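Local coordinates for rhusiopathiae surface protein B (Erysipelothrix rhusiopathiae, PDB 3V10) that probably binds collagen as a cell-wall-anchored surface adhesin, through the collagen-binding region to which this chain corresponds, at residues 58-63 and 129-134; 54-57 and 62-65. All blocks are in the same frame, centred on the assembly; numbering follows the deposited sequence.

Interaction 1: residues 58-63 and 129-134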
loop_
_atom_site.group_PDB
_atom_site.type_symbol
_atom_site.label_atom_id
_atom_site.label_comp_id
_atom_site.label_asym_id
_atom_site.label_seq_id
_atom_site.Cartn_x
_atom_site.Cartn_y
_atom_site.Cartn_z
ATOM N N ASN A 58 13.365 10.078 -10.813
ATOM C CA ASN A 58 13.847 11.235 -11.553
ATOM C C ASN A 58 13.859 12.361 -10.532
ATOM O O ASN A 58 13.885 12.087 -9.336
ATOM C CB ASN A 58 12.996 11.569 -12.800
ATOM C CG ASN A 58 11.546 11.855 -12.492
ATOM O OD1 ASN A 58 11.208 12.402 -11.449
ATOM N ND2 ASN A 58 10.673 11.513 -13.439
ATOM N N ASP A 59 13.843 13.613 -10.965
ATOM C CA ASP A 59 13.889 14.710 -10.001
ATOM C C ASP A 59 12.619 14.967 -9.195
ATOM O O ASP A 59 12.670 15.643 -8.166
ATOM C CB ASP A 59 14.326 16.001 -10.703
ATOM C CG ASP A 59 15.835 16.105 -10.839
ATOM O OD1 ASP A 59 16.459 15.124 -11.297
ATOM O OD2 ASP A 59 16.399 17.166 -10.489
ATOM N N GLU A 60 11.491 14.428 -9.639
ATOM C CA GLU A 60 10.227 14.639 -8.930
ATOM C C GLU A 60 9.565 13.359 -8.421
ATOM O O GLU A 60 8.806 13.390 -7.452
ATOM C CB GLU A 60 9.239 15.384 -9.836
ATOM C CG GLU A 60 9.774 16.697 -10.385
ATOM C CD GLU A 60 8.755 17.442 -11.227
ATOM O OE1 GLU A 60 8.005 16.787 -11.986
ATOM O OE2 GLU A 60 8.715 18.685 -11.137
ATOM N N VAL A 61 9.851 12.236 -9.070
ATOM C CA VAL A 61 9.255 10.959 -8.683
ATOM C C VAL A 61 10.310 9.900 -8.365
ATOM O O VAL A 61 11.198 9.629 -9.172
ATOM C CB VAL A 61 8.339 10.420 -9.811
ATOM C CG1 VAL A 61 7.672 9.113 -9.377
ATOM C CG2 VAL A 61 7.297 11.454 -10.162
ATOM N N SER A 62 10.210 9.307 -7.179
ATOM C CA SER A 62 11.141 8.268 -6.762
ATOM C C SER A 62 10.381 7.075 -6.204
ATOM O O SER A 62 9.436 7.237 -5.435
ATOM C CB SER A 62 12.110 8.798 -5.691
ATOM O OG SER A 62 13.036 9.724 -6.240
ATOM N N LEU A 63 10.780 5.879 -6.618
ATOM C CA LEU A 63 10.157 4.663 -6.114
ATOM C C LEU A 63 11.055 4.158 -5.005
ATOM O O LEU A 63 12.278 4.246 -5.109
ATOM C CB LEU A 63 10.043 3.601 -7.210
ATOM C CG LEU A 63 8.774 3.673 -8.062
ATOM C CD1 LEU A 63 8.759 4.973 -8.846
ATOM C CD2 LEU A 63 8.727 2.477 -9.005
ATOM N N ASP A 129 -0.589 22.204 -14.563
ATOM C CA ASP A 129 -0.870 21.246 -15.629
ATOM C C ASP A 129 -0.642 19.795 -15.212
ATOM O O ASP A 129 0.235 19.504 -14.402
ATOM C CB ASP A 129 -0.007 21.550 -16.863
ATOM C CG ASP A 129 -0.157 22.981 -17.353
ATOM O OD1 ASP A 129 -1.297 23.494 -17.366
ATOM O OD2 ASP A 129 0.867 23.587 -17.738
ATOM N N ASP A 130 -1.443 18.884 -15.760
ATOM C CA ASP A 130 -1.268 17.470 -15.455
ATOM C C ASP A 130 0.032 17.051 -16.125
ATOM O O ASP A 130 0.343 17.509 -17.222
ATOM C CB ASP A 130 -2.428 16.639 -15.997
ATOM C CG ASP A 130 -3.713 16.878 -15.245
ATOM O OD1 ASP A 130 -3.655 17.368 -14.096
ATOM O OD2 ASP A 130 -4.783 16.560 -15.802
ATOM N N LYS A 131 0.780 16.172 -15.473
ATOM C CA LYS A 131 2.073 15.742 -15.992
ATOM C C LYS A 131 2.220 14.222 -15.970
ATOM O O LYS A 131 1.513 13.535 -15.236
ATOM C CB LYS A 131 3.165 16.394 -15.140
ATOM C CG LYS A 131 4.575 16.340 -15.688
ATOM C CD LYS A 131 5.487 17.151 -14.771
ATOM C CE LYS A 131 6.920 17.202 -15.265
ATOM N NZ LYS A 131 7.734 18.109 -14.408
ATOM N N ILE A 132 3.131 13.709 -16.793
ATOM C CA ILE A 132 3.391 12.274 -16.861
ATOM C C ILE A 132 4.874 12.015 -16.636
ATOM O O ILE A 132 5.724 12.629 -17.277
ATOM C CB ILE A 132 3.015 11.685 -18.235
ATOM C CG1 ILE A 132 1.522 11.876 -18.493
ATOM C CG2 ILE A 132 3.372 10.194 -18.284
ATOM C CD1 ILE A 132 1.078 11.390 -19.862
ATOM N N ALA A 133 5.180 11.107 -15.716
ATOM C CA ALA A 133 6.564 10.765 -15.437
ATOM C C ALA A 133 6.863 9.409 -16.054
ATOM O O ALA A 133 6.141 8.441 -15.823
ATOM C CB ALA A 133 6.804 10.724 -13.931
ATOM N N GLU A 134 7.923 9.352 -16.858
ATOM C CA GLU A 134 8.327 8.114 -17.500
ATOM C C GLU A 134 9.564 7.572 -16.796
ATOM O O GLU A 134 10.636 8.162 -16.879
ATOM C CB GLU A 134 8.645 8.355 -18.971
ATOM C CG GLU A 134 7.457 8.837 -19.785
ATOM C CD GLU A 134 7.780 8.923 -21.263
ATOM O OE1 GLU A 134 8.735 9.648 -21.612
ATOM O OE2 GLU A 134 7.083 8.262 -22.063
HETATM O O HOH W 1 11.997 10.990 -16.188
#
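Lys131, Glu60, Ala133 and Val61 join strand 61-65, in the Ig-like part of the chain, to the small three-stranded sheet that has 131-134 at its margin, the first two through a salt bridge beside an Asx turn. The lysine leaves its strand with CG anti to the backbone N (chi1 -167°) and stays extended, so that its length spans the gap. The reach is built through CB and CG, and contact begins at Lys131 CD, 3.8 Å from Glu60 OE1. Lys131 CE closes to 3.5 Å from Glu60 OE1. Lys131 NZ ends 2.8 Å from Glu60 OE1. The two side chains meet at about a right angle, and NZ arrives above the carboxylate, 38° out of its plane. Gln153 also binds OE1, which helps to fix the carboxylate. Deeper in, Val61 CG2 rests 3.9 Å from Ala133 CB, a methyl small enough to pack against the valine branch. Asn58 suits the turn because its short side chain places OD1 within range of two following N-H groups: Glu60 N and Val61 N each lie 2.7 Å from Asn58 OD1, on opposite faces of the amide plane. Asn58 ND2 donates to a water 3.1 Å away, which donates on to Glu134 O.

Interaction 2: residues 54-57 and 62-65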
loop_
_atom_site.group_PDB
_atom_site.type_symbol
_atom_site.label_atom_id
_atom_site.label_comp_id
_atom_site.label_asym_id
_atom_site.label_seq_id
_atom_site.Cartn_x
_atom_site.Cartn_y
_atom_site.Cartn_z
ATOM N N THR A 54 17.812 -1.568 -8.018
ATOM C CA THR A 54 17.697 -0.122 -7.891
ATOM C C THR A 54 16.395 0.374 -8.496
ATOM O O THR A 54 16.237 0.387 -9.712
ATOM C CB THR A 54 18.859 0.597 -8.594
ATOM O OG1 THR A 54 20.104 0.086 -8.104
ATOM C CG2 THR A 54 18.796 2.095 -8.332
ATOM N N LEU A 55 15.466 0.778 -7.638
ATOM C CA LEU A 55 14.187 1.291 -8.094
ATOM C C LEU A 55 14.446 2.605 -8.833
ATOM O O LEU A 55 15.321 3.381 -8.456
ATOM C CB LEU A 55 13.251 1.491 -6.898
ATOM C CG LEU A 55 12.781 0.178 -6.259
ATOM C CD1 LEU A 55 12.204 0.438 -4.877
ATOM C CD2 LEU A 55 11.753 -0.509 -7.167
ATOM N N PRO A 56 13.679 2.870 -9.899
ATOM C CA PRO A 56 13.837 4.086 -10.701
ATOM C C PRO A 56 13.388 5.375 -10.029
ATOM O O PRO A 56 12.656 5.358 -9.042
ATOM C CB PRO A 56 13.012 3.776 -11.947
ATOM C CG PRO A 56 11.851 3.019 -11.349
ATOM C CD PRO A 56 12.512 2.087 -10.346
ATOM N N SER A 57 13.832 6.498 -10.577
ATOM C CA SER A 57 13.450 7.790 -10.036
ATOM C C SER A 57 13.955 8.897 -10.941
ATOM O O SER A 57 14.840 8.678 -11.758
ATOM C CB SER A 57 14.071 7.986 -8.653
ATOM O OG SER A 57 15.482 8.074 -8.760
ATOM N N SER A 62 10.210 9.307 -7.179
ATOM C CA SER A 62 11.141 8.268 -6.762
ATOM C C SER A 62 10.381 7.075 -6.204
ATOM O O SER A 62 9.436 7.237 -5.435
ATOM C CB SER A 62 12.110 8.798 -5.691
ATOM O OG SER A 62 13.036 9.724 -6.240
ATOM N N LEU A 63 10.780 5.879 -6.618
ATOM C CA LEU A 63 10.157 4.663 -6.114
ATOM C C LEU A 63 11.055 4.158 -5.005
ATOM O O LEU A 63 12.278 4.246 -5.109
ATOM C CB LEU A 63 10.043 3.601 -7.210
ATOM C CG LEU A 63 8.774 3.673 -8.062
ATOM C CD1 LEU A 63 8.759 4.973 -8.846
ATOM C CD2 LEU A 63 8.727 2.477 -9.005
ATOM N N ARG A 64 10.451 3.644 -3.939
ATOM C CA ARG A 64 11.223 3.139 -2.811
ATOM C C ARG A 64 10.492 1.994 -2.122
ATOM O O ARG A 64 9.296 1.772 -2.347
ATOM C CB ARG A 64 11.483 4.264 -1.803
ATOM C CG ARG A 64 10.243 4.756 -1.063
ATOM C CD ARG A 64 10.627 5.687 0.078
ATOM N NE ARG A 64 9.519 5.923 1.003
ATOM C CZ ARG A 64 8.399 6.557 0.677
ATOM N NH1 ARG A 64 7.443 6.725 1.577
ATOM N NH2 ARG A 64 8.232 7.025 -0.550
ATOM N N SER A 65 11.221 1.253 -1.298
ATOM C CA SER A 65 10.626 0.147 -0.561
ATOM C C SER A 65 9.672 0.737 0.480
ATOM O O SER A 65 9.808 1.899 0.860
ATOM C CB SER A 65 11.725 -0.671 0.135
ATOM O OG SER A 65 11.186 -1.524 1.130
#
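A single beta bridge with apolar packing on one side ties the loop after strand 50-54 to strand 61-65, within the Ig-like part of the chain. The two segments run in opposite directions, since Ser57 faces Ser62 while Leu55 lies nearest Leu63. One backbone bond holds them: Leu63 N donates to Pro56 O at 3.1 Å, almost straight at 163°. Pro56 suits this place because its carbonyl can accept although its ring nitrogen has no hydrogen to give.

Leu55, Leu63 and the ring of Pro56 make up the apolar side. Leu55 CB lies 3.9 Å from Leu63 CB, and with its CG set beside the backbone N (chi1 -70°) the side chain carries Leu55 CD1 along the strand to 3.5 Å from Arg64 CA, so that a methyl packs directly on main chain. Leu63 CD2 packs beside the CG and CD of Pro56, 3.9 Å from Pro56 CG. Leu63 CB lies beyond Pro56 O, 3.6 Å from it, beside the hydrogen bond. At the bridge itself the fit is close, with Ser57 CB only 3.5 Å from Ser62 CA. Small serines suit such proximity; Ser62 OG approaches Ser57 CB at 3.1 Å.

Arg64 points the other way and forms a salt bridge with Asp122. Strand 112-123 also pairs with strand 61-65 through the backbones of Ser62 and Arg64, and both leucines reach inward to Phe30 of strand 28-35 and to residues of strand 112-123.

How the interactions relate
Both interactions use strand 61-65 and share Ser62 and Leu63, and their centres lie about 12 Å apart. Interaction 2 closes the loop locally, bringing the chain back beside itself; interaction 1 starts from the Asx turn that leads into strand 61-65 and reaches 66 residues further along the sequence. The two meet at Leu135, just past strand 131-134, which is touched by Asn58 from interaction 1, by Pro56 from interaction 2, and by the shared Leu63. Their centres lie about 19 Å (interaction 1) and 15 Å (interaction 2) from the centre of the chain, on the same side. Together they join the loop, strand 61-65 and the small three-stranded sheet.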